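Local coordinates for protein carboxylic ester hydrolase (PDB 7K4O) that hydrolyses ester bonds as a fungal serine esterase of the tannase family, probably releasing gallic acid from tannins, at residues Tyr98-Gly103 / Gly118-Gly123; Arg265-Leu270 / Pro518-Trp523; Ser175-Ala180 / Glu202-Ile207. All coordinates share one frame; numbering follows the deposited sequence.

Contact 1: residues Tyr98-Gly103 / Gly118-Gly123; sequences YAINSG and GMTDGG
In the loop segment 98-103, residues 100-103 run at 135° to 119-122, at the end of strand 115-120 and the turn that follows it, with the CA atoms of Asn101 and Met119 5.9 Å apart. Thr120 O is met by both Asn101 and Ile100. Asn101 has its CG between the backbone N and the carbonyl carbon (chi1 68°), which brings ND2 within 3.2 Å of Thr120 O; the bond is bent, 142° at the hydrogen, and the donor stands above the carbonyl plane. The same NH2 group also donates to Phe127 O, while Asn101 OD1 takes Gly103 N at 3.0 Å on an in-plane lone pair, an Asx turn. Both ends of the amide are thus used, which fixes its flip. In the alpha/beta-hydrolase setting, Gly96 and Gly97, in the same loop just ahead of Tyr98, line the gallic acid pocket, and the strand belongs to the central mixed sheet. At the strand's last residue, Thr120 OG1 accepts Gly122 N in an ST turn. Ile100 packs CG2 on Thr120 O at 3.4 Å and against the Asp121-Gly122 peptide, while its CD1 lies 4.1 Å from Thr120 CG2; Ala154 of helix 144-169 touches both side chains. Met119, extended beyond CG, lays SD 3.1 Å from Gly103 O and beside Asn101 CB. A water joins the backbones, donating to Ile100 O and accepting from Thr120 N.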
loop_
_atom_site.group_PDB
_atom_site.type_symbol
_atom_site.label_atom_id
_atom_site.label_comp_id
_atom_site.label_asym_id
_atom_site.label_seq_id
_atom_site.Cartn_x
_atom_site.Cartn_y
_atom_site.Cartn_z
ATOM N N TYR A 98 -10.403 -0.452 4.675
ATOM C CA TYR A 98 -10.468 -0.487 6.151
ATOM C C TYR A 98 -10.436 -1.917 6.664
ATOM O O TYR A 98 -10.692 -2.111 7.839
ATOM C CB TYR A 98 -11.691 0.299 6.651
ATOM C CG TYR A 98 -11.476 1.791 6.686
ATOM C CD1 TYR A 98 -11.649 2.575 5.545
ATOM C CD2 TYR A 98 -10.996 2.412 7.828
ATOM C CE1 TYR A 98 -11.401 3.946 5.548
ATOM C CE2 TYR A 98 -10.751 3.780 7.849
ATOM C CZ TYR A 98 -10.971 4.555 6.721
ATOM O OH TYR A 98 -10.685 5.903 6.754
ATOM N N ALA A 99 -10.097 -2.887 5.822
ATOM C CA ALA A 99 -9.897 -4.294 6.224
ATOM C C ALA A 99 -8.449 -4.485 6.667
ATOM O O ALA A 99 -7.562 -3.829 6.138
ATOM C CB ALA A 99 -10.205 -5.271 5.098
ATOM N N ILE A 100 -8.278 -5.349 7.649
ATOM C CA ILE A 100 -6.934 -5.645 8.222
ATOM C C ILE A 100 -6.458 -7.011 7.695
ATOM O O ILE A 100 -5.277 -7.382 7.979
ATOM C CB ILE A 100 -6.989 -5.617 9.746
ATOM C CG1 ILE A 100 -5.581 -5.498 10.328
ATOM C CG2 ILE A 100 -7.781 -6.787 10.326
ATOM C CD1 ILE A 100 -5.576 -5.190 11.809
ATOM N N ASN A 101 -7.275 -7.700 6.919
ATOM C CA ASN A 101 -6.847 -8.961 6.247
ATOM C C ASN A 101 -7.316 -8.917 4.791
ATOM O O ASN A 101 -8.166 -8.054 4.416
ATOM C CB ASN A 101 -7.395 -10.180 6.958
ATOM C CG ASN A 101 -8.910 -10.276 6.829
ATOM O OD1 ASN A 101 -9.410 -10.695 5.777
ATOM N ND2 ASN A 101 -9.610 -9.905 7.903
ATOM N N SER A 102 -6.762 -9.804 3.957
ATOM C CA SER A 102 -7.075 -9.835 2.520
ATOM C C SER A 102 -7.771 -11.170 2.191
ATOM O O SER A 102 -7.582 -11.671 1.066
ATOM C CB SER A 102 -5.873 -9.584 1.714
ATOM O OG SER A 102 -5.422 -8.244 1.803
ATOM N N GLY A 103 -8.491 -11.759 3.135
ATOM C CA GLY A 103 -9.157 -13.060 2.941
ATOM C C GLY A 103 -8.189 -14.148 2.521
ATOM O O GLY A 103 -7.151 -14.357 3.194
ATOM N N GLY A 118 -0.041 -16.099 8.218
ATOM C CA GLY A 118 -1.123 -15.677 9.113
ATOM C C GLY A 118 -1.817 -14.389 8.737
ATOM O O GLY A 118 -1.244 -13.494 8.099
ATOM N N MET A 119 -3.064 -14.305 9.195
ATOM C CA MET A 119 -3.835 -13.052 9.152
ATOM C C MET A 119 -4.709 -12.951 10.394
ATOM O O MET A 119 -4.964 -13.947 11.091
ATOM C CB MET A 119 -4.694 -13.004 7.888
ATOM C CG MET A 119 -5.827 -14.000 7.894
ATOM S SD MET A 119 -6.614 -13.893 6.211
ATOM C CE MET A 119 -7.979 -14.984 6.495
ATOM N N THR A 120 -5.189 -11.741 10.641
ATOM C CA THR A 120 -6.049 -11.457 11.795
ATOM C C THR A 120 -7.368 -10.829 11.327
ATOM O O THR A 120 -7.438 -10.189 10.269
ATOM C CB THR A 120 -5.329 -10.502 12.763
ATOM O OG1 THR A 120 -6.161 -10.216 13.890
ATOM C CG2 THR A 120 -4.864 -9.220 12.134
ATOM N N ASP A 121 -8.368 -10.968 12.167
ATOM C CA ASP A 121 -9.615 -10.194 11.989
ATOM C C ASP A 121 -9.583 -8.904 12.801
ATOM O O ASP A 121 -10.563 -8.182 12.752
ATOM C CB ASP A 121 -10.870 -10.997 12.295
ATOM C CG ASP A 121 -11.343 -11.003 13.719
ATOM O OD1 ASP A 121 -10.540 -10.753 14.657
ATOM O OD2 ASP A 121 -12.568 -11.319 13.903
ATOM N N GLY A 122 -8.525 -8.655 13.580
ATOM C CA GLY A 122 -8.400 -7.363 14.270
ATOM C C GLY A 122 -9.301 -7.188 15.459
ATOM O O GLY A 122 -9.248 -6.083 16.086
ATOM N N GLY A 123 -10.096 -8.188 15.816
ATOM C CA GLY A 123 -11.148 -8.056 16.836
ATOM C C GLY A 123 -12.440 -7.484 16.278
ATOM O O GLY A 123 -13.312 -7.134 17.096
HETATM O O HOH W 1 -4.132 -9.776 8.708
#

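Contact 2: residues Arg265-Leu270 / Pro518-Trp523; sequences RTDLCL and PLRPLW
A salt-bridge network of Arg265, Asp267 and Arg520 ties the N-terminal end of helix 266-272 to strand 520-524, one half of a two-stranded antiparallel hairpin with 529-533. The two arginines cross obliquely, their guanidinium planes 69° apart, and Asp267 serves both. Arg265, at the N-cap position, is bent at chi2 and chi3, so its guanidinium swings round to the strand although its CB does not point there. Its flat group is sandwiched: Leu268 CD1 sits over the centre of one face, and Arg520 CB covers the opposite face nearer the rim, 3.4 Å from Arg265 NE. In the guanidinium plane, Arg265 NE reaches Asp267 OD1 at 2.9 Å, and Arg265 NH2 hydrogen-bonds Ser538 OG of helix 536-541.

Arg520 is likewise bent at chi2 and chi3, and its NE donates to Asp267 OD2 at 2.9 Å on the syn lone pair, with the carboxylate turned 79° from the guanidinium. NH1 turns back to Leu519 O in its own segment, and Arg520 NH2 hydrogen-bonds Thr459 OG1. Pro521 CD covers one face of this guanidinium.

Asp267 OD1 also accepts Leu268 N, and OD2 takes Trp542 NE1, so each oxygen has two donors. This carboxylate between the arginines probably offsets the repulsion of Arg265 NE and Arg520 NE, 4.5 Å apart, and should stay ionised. The calcium site is close by: Asp256, one of its ligands, touches Arg265. A water takes both Thr266 N and Arg520 NH2, a further, water-mediated link. The straighter of the two direct bonds across the segments runs from Arg265 NH1 to Pro521 O, 3.0 Å and 164°, the oxygen lying in the guanidinium plane while the donor stands above the carbonyl plane.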
loop_
_atom_site.group_PDB
_atom_site.type_symbol
_atom_site.label_atom_id
_atom_site.label_comp_id
_atom_site.label_asym_id
_atom_site.label_seq_id
_atom_site.Cartn_x
_atom_site.Cartn_y
_atom_site.Cartn_z
ATOM N N ARG A 265 9.271 7.221 -16.769
ATOM C CA ARG A 265 9.854 8.466 -16.223
ATOM C C ARG A 265 8.729 9.494 -16.096
ATOM O O ARG A 265 8.688 10.488 -16.882
ATOM C CB ARG A 265 11.051 8.921 -17.063
ATOM C CG ARG A 265 12.211 7.935 -16.994
ATOM C CD ARG A 265 12.937 7.941 -15.657
ATOM N NE ARG A 265 13.624 9.175 -15.402
ATOM C CZ ARG A 265 14.819 9.508 -15.848
ATOM N NH1 ARG A 265 15.543 8.646 -16.547
ATOM N NH2 ARG A 265 15.317 10.692 -15.567
ATOM N N THR A 266 7.905 9.332 -15.055
ATOM C CA THR A 266 6.856 10.325 -14.729
ATOM C C THR A 266 7.499 11.593 -14.187
ATOM O O THR A 266 6.811 12.650 -14.225
ATOM C CB THR A 266 5.802 9.768 -13.768
ATOM O OG1 THR A 266 6.490 9.478 -12.559
ATOM C CG2 THR A 266 5.058 8.608 -14.363
ATOM N N ASP A 267 8.741 11.552 -13.740
ATOM C CA ASP A 267 9.514 12.729 -13.313
ATOM C C ASP A 267 9.786 13.596 -14.566
ATOM O O ASP A 267 9.502 14.815 -14.549
ATOM C CB ASP A 267 10.789 12.336 -12.577
ATOM C CG ASP A 267 11.512 11.088 -13.056
ATOM O OD1 ASP A 267 11.396 10.736 -14.281
ATOM O OD2 ASP A 267 12.141 10.421 -12.196
ATOM N N LEU A 268 10.372 13.013 -15.614
ATOM C CA LEU A 268 10.620 13.795 -16.873
ATOM C C LEU A 268 9.270 14.285 -17.399
ATOM O O LEU A 268 9.236 15.424 -17.890
ATOM C CB LEU A 268 11.354 12.946 -17.912
ATOM C CG LEU A 268 12.747 12.527 -17.502
ATOM C CD1 LEU A 268 13.337 11.565 -18.526
ATOM C CD2 LEU A 268 13.661 13.725 -17.276
ATOM N N CYS A 269 8.211 13.501 -17.266
ATOM C CA CYS A 269 6.874 13.895 -17.736
ATOM C C CYS A 269 6.442 15.170 -17.001
ATOM O O CYS A 269 6.036 16.185 -17.632
ATOM C CB CYS A 269 5.913 12.754 -17.527
ATOM S SG CYS A 269 4.356 12.928 -18.393
ATOM N N LEU A 270 6.525 15.145 -15.679
ATOM C CA LEU A 270 6.083 16.294 -14.853
ATOM C C LEU A 270 6.939 17.516 -15.174
ATOM O O LEU A 270 6.389 18.640 -15.211
ATOM C CB LEU A 270 6.229 15.905 -13.381
ATOM C CG LEU A 270 5.890 17.005 -12.383
ATOM C CD1 LEU A 270 4.408 17.341 -12.514
ATOM C CD2 LEU A 270 6.255 16.537 -10.963
ATOM N N PRO A 518 17.801 6.302 -5.380
ATOM C CA PRO A 518 17.367 7.429 -6.227
ATOM C C PRO A 518 17.762 7.383 -7.706
ATOM O O PRO A 518 17.591 8.394 -8.397
ATOM C CB PRO A 518 18.121 8.588 -5.570
ATOM C CG PRO A 518 19.426 7.979 -5.139
ATOM C CD PRO A 518 19.052 6.582 -4.696
ATOM N N LEU A 519 18.182 6.214 -8.176
ATOM C CA LEU A 519 18.432 6.022 -9.615
ATOM C C LEU A 519 17.088 5.948 -10.328
ATOM O O LEU A 519 16.056 5.531 -9.743
ATOM C CB LEU A 519 19.269 4.745 -9.818
ATOM C CG LEU A 519 20.622 4.735 -9.101
ATOM C CD1 LEU A 519 21.292 3.377 -9.278
ATOM C CD2 LEU A 519 21.526 5.847 -9.625
ATOM N N ARG A 520 17.075 6.326 -11.609
ATOM C CA ARG A 520 15.881 6.219 -12.473
ATOM C C ARG A 520 16.213 5.397 -13.720
ATOM O O ARG A 520 17.386 5.383 -14.134
ATOM C CB ARG A 520 15.393 7.589 -12.975
ATOM C CG ARG A 520 15.212 8.688 -11.955
ATOM C CD ARG A 520 14.337 8.322 -10.785
ATOM N NE ARG A 520 13.010 7.873 -11.133
ATOM C CZ ARG A 520 12.458 6.733 -10.663
ATOM N NH1 ARG A 520 13.146 5.922 -9.860
ATOM N NH2 ARG A 520 11.239 6.430 -10.999
ATOM N N PRO A 521 15.221 4.753 -14.365
ATOM C CA PRO A 521 15.480 3.928 -15.539
ATOM C C PRO A 521 15.685 4.784 -16.792
ATOM O O PRO A 521 14.996 5.761 -16.990
ATOM C CB PRO A 521 14.235 3.072 -15.691
ATOM C CG PRO A 521 13.145 3.894 -15.034
ATOM C CD PRO A 521 13.844 4.579 -13.890
ATOM N N LEU A 522 16.625 4.373 -17.619
ATOM C CA LEU A 522 16.788 4.989 -18.964
ATOM C C LEU A 522 17.239 3.884 -19.908
ATOM O O LEU A 522 18.228 3.180 -19.585
ATOM C CB LEU A 522 17.812 6.111 -18.854
ATOM C CG LEU A 522 17.993 6.931 -20.136
ATOM C CD1 LEU A 522 16.684 7.609 -20.479
ATOM C CD2 LEU A 522 19.132 7.939 -19.966
ATOM N N TRP A 523 16.476 3.666 -20.967
ATOM C CA TRP A 523 16.848 2.650 -21.986
ATOM C C TRP A 523 17.700 3.312 -23.075
ATOM O O TRP A 523 17.418 4.468 -23.461
ATOM C CB TRP A 523 15.633 1.962 -22.578
ATOM C CG TRP A 523 14.778 1.227 -21.577
ATOM C CD1 TRP A 523 13.900 1.778 -20.680
ATOM C CD2 TRP A 523 14.621 -0.199 -21.439
ATOM N NE1 TRP A 523 13.239 0.802 -19.984
ATOM C CE2 TRP A 523 13.672 -0.420 -20.415
ATOM C CE3 TRP A 523 15.217 -1.304 -22.043
ATOM C CZ2 TRP A 523 13.304 -1.704 -19.998
ATOM C CZ3 TRP A 523 14.850 -2.575 -21.640
ATOM C CH2 TRP A 523 13.914 -2.780 -20.617
HETATM O O HOH W 2 9.175 7.560 -12.939
#

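Contact 3: residues Ser175-Ala180 / Glu202-Ile207; sequences SDKLYA and EWDGAI
Asp204 sends its side chain from the loop ahead of strand 205-209 toward the start of strand 179-185. Asp204 CB lies 3.5 Å from Ala180 O. CG is anti to the carbonyl carbon (chi1 -61°), and this carries the carboxylate back along 175-180 to Ala180 N and the lysine. Asp204 OD2 takes Ala180 N at 2.9 Å on its anti lone pair, a nearly straight bond of 164°. Asp204 OD1 receives Lys177 NZ at 2.9 Å from above the carboxylate plane, a salt bridge made tip to tip; the lysine's bond to OD2 is weak. Lys177 arrives with CG anti to its backbone N and a bend at chi2, its CG over the centre of the Tyr179 ring.

The contact joins the two strands of the beta-alpha-beta unit 179-185, 187-196, 205-209, whose first strand leads to the probable nucleophile elbow at Ser186. Side chain and main chain of Asp204 both grip Ala180: Ala180 O accepts Asp204 N at 2.7 Å and also Gly205 N at 3.3 Å, both in the carbonyl plane. The second of these opens the parallel pairing, continued where Gly205 meets Tyr182. Ala180 CB rests on Glu202 O and comes to the edge of the Trp203 ring, 4.2 Å from Trp203 CD1, while Tyr182 stacks on that indole. Nearer the surface, Asp176 OD2 is a zinc ligand.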
loop_
_atom_site.group_PDB
_atom_site.type_symbol
_atom_site.label_atom_id
_atom_site.label_comp_id
_atom_site.label_asym_id
_atom_site.label_seq_id
_atom_site.Cartn_x
_atom_site.Cartn_y
_atom_site.Cartn_z
ATOM N N SER A 175 17.149 -22.583 19.596
ATOM C CA SER A 175 18.246 -21.996 18.795
ATOM C C SER A 175 17.906 -21.947 17.306
ATOM O O SER A 175 18.502 -21.164 16.601
ATOM C CB SER A 175 19.570 -22.739 18.958
ATOM O OG SER A 175 19.899 -22.819 20.327
ATOM N N ASP A 176 17.009 -22.782 16.838
ATOM C CA ASP A 176 16.676 -22.822 15.401
ATOM C C ASP A 176 16.135 -21.460 14.950
ATOM O O ASP A 176 15.172 -20.932 15.594
ATOM C CB ASP A 176 15.647 -23.895 15.094
ATOM C CG ASP A 176 16.117 -25.337 15.142
ATOM O OD1 ASP A 176 17.326 -25.577 14.930
ATOM O OD2 ASP A 176 15.250 -26.205 15.329
ATOM N N LYS A 177 16.731 -20.892 13.932
ATOM C CA LYS A 177 16.322 -19.562 13.413
ATOM C C LYS A 177 14.967 -19.694 12.680
ATOM O O LYS A 177 14.809 -20.481 11.724
ATOM C CB LYS A 177 17.349 -19.024 12.452
ATOM C CG LYS A 177 17.042 -17.688 11.803
ATOM C CD LYS A 177 16.885 -16.527 12.685
ATOM C CE LYS A 177 16.862 -15.164 11.970
ATOM N NZ LYS A 177 16.013 -14.160 12.715
ATOM N N LEU A 178 14.016 -18.826 13.046
ATOM C CA LEU A 178 12.736 -18.682 12.290
ATOM C C LEU A 178 12.833 -17.369 11.517
ATOM O O LEU A 178 12.877 -16.289 12.130
ATOM C CB LEU A 178 11.555 -18.675 13.256
ATOM C CG LEU A 178 10.197 -18.448 12.573
ATOM C CD1 LEU A 178 9.834 -19.585 11.614
ATOM C CD2 LEU A 178 9.151 -18.288 13.643
ATOM N N TYR A 179 12.914 -17.435 10.216
ATOM C CA TYR A 179 12.928 -16.222 9.374
ATOM C C TYR A 179 11.498 -15.711 9.241
ATOM O O TYR A 179 10.604 -16.439 8.773
ATOM C CB TYR A 179 13.537 -16.495 8.010
ATOM C CG TYR A 179 15.029 -16.766 8.049
ATOM C CD1 TYR A 179 15.902 -15.711 8.219
ATOM C CD2 TYR A 179 15.533 -18.046 8.006
ATOM C CE1 TYR A 179 17.274 -15.911 8.221
ATOM C CE2 TYR A 179 16.922 -18.257 8.006
ATOM C CZ TYR A 179 17.770 -17.189 8.147
ATOM O OH TYR A 179 19.151 -17.279 8.147
ATOM N N ALA A 180 11.269 -14.473 9.641
ATOM C CA ALA A 180 9.904 -13.916 9.720
ATOM C C ALA A 180 9.803 -12.743 8.752
ATOM O O ALA A 180 10.699 -11.864 8.715
ATOM C CB ALA A 180 9.605 -13.506 11.155
ATOM N N GLU A 202 10.432 -8.047 15.208
ATOM C CA GLU A 202 9.224 -8.805 14.855
ATOM C C GLU A 202 9.460 -9.543 13.521
ATOM O O GLU A 202 9.101 -10.725 13.414
ATOM C CB GLU A 202 8.055 -7.829 14.775
ATOM C CG GLU A 202 6.756 -8.458 14.343
ATOM C CD GLU A 202 5.543 -7.528 14.451
ATOM O OE1 GLU A 202 5.615 -6.638 15.272
ATOM O OE2 GLU A 202 4.551 -7.796 13.799
ATOM N N TRP A 203 10.020 -8.861 12.534
ATOM C CA TRP A 203 10.285 -9.432 11.203
ATOM C C TRP A 203 11.732 -9.210 10.801
ATOM O O TRP A 203 12.296 -8.111 11.034
ATOM C CB TRP A 203 9.371 -8.856 10.134
ATOM C CG TRP A 203 7.908 -9.001 10.404
ATOM C CD1 TRP A 203 7.227 -10.063 10.923
ATOM C CD2 TRP A 203 6.931 -7.978 10.175
ATOM N NE1 TRP A 203 5.872 -9.781 10.976
ATOM C CE2 TRP A 203 5.683 -8.505 10.554
ATOM C CE3 TRP A 203 6.982 -6.677 9.659
ATOM C CZ2 TRP A 203 4.488 -7.797 10.407
ATOM C CZ3 TRP A 203 5.805 -5.977 9.518
ATOM C CH2 TRP A 203 4.578 -6.526 9.872
ATOM N N ASP A 204 12.274 -10.168 10.071
ATOM C CA ASP A 204 13.579 -10.062 9.394
ATOM C C ASP A 204 13.459 -9.282 8.099
ATOM O O ASP A 204 14.465 -8.654 7.675
ATOM C CB ASP A 204 14.154 -11.461 9.128
ATOM C CG ASP A 204 14.365 -12.207 10.448
ATOM O OD1 ASP A 204 15.188 -11.727 11.285
ATOM O OD2 ASP A 204 13.616 -13.179 10.754
ATOM N N GLY A 205 12.307 -9.341 7.427
ATOM C CA GLY A 205 12.146 -8.649 6.141
ATOM C C GLY A 205 10.707 -8.226 5.969
ATOM O O GLY A 205 9.801 -9.005 6.277
ATOM N N ALA A 206 10.476 -7.001 5.499
ATOM C CA ALA A 206 9.109 -6.519 5.215
ATOM C C ALA A 206 9.026 -6.125 3.737
ATOM O O ALA A 206 9.908 -5.411 3.246
ATOM C CB ALA A 206 8.777 -5.333 6.089
ATOM N N ILE A 207 8.016 -6.606 3.061
ATOM C CA ILE A 207 7.663 -6.320 1.650
ATOM C C ILE A 207 6.417 -5.442 1.640
ATOM O O ILE A 207 5.352 -5.863 2.094
ATOM C CB ILE A 207 7.426 -7.606 0.845
ATOM C CG1 ILE A 207 8.639 -8.529 0.858
ATOM C CG2 ILE A 207 6.977 -7.279 -0.549
ATOM C CD1 ILE A 207 8.254 -9.955 0.561
#

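Along the chain the order is contact 1, contact 3, contact 2, each closing before the next opens. Contacts 1 and 3 reach the same mixed sheet: strand 115-120 is separated from 179-185 by 89-93, and 205-209 follows on. Their centres lie 21 Å apart and their nearest atoms about 8 Å. Helix 144-169 packs against both. Contact 2 stands apart, 36 Å from contact 1 and 34 Å from contact 3 between centres, joining a helix near the calcium site to a separate two-stranded sheet. Through the shared mixed sheet contacts 1 and 3 belong to the hydrolase core, whereas contact 2 ties together chain parts far apart in sequence.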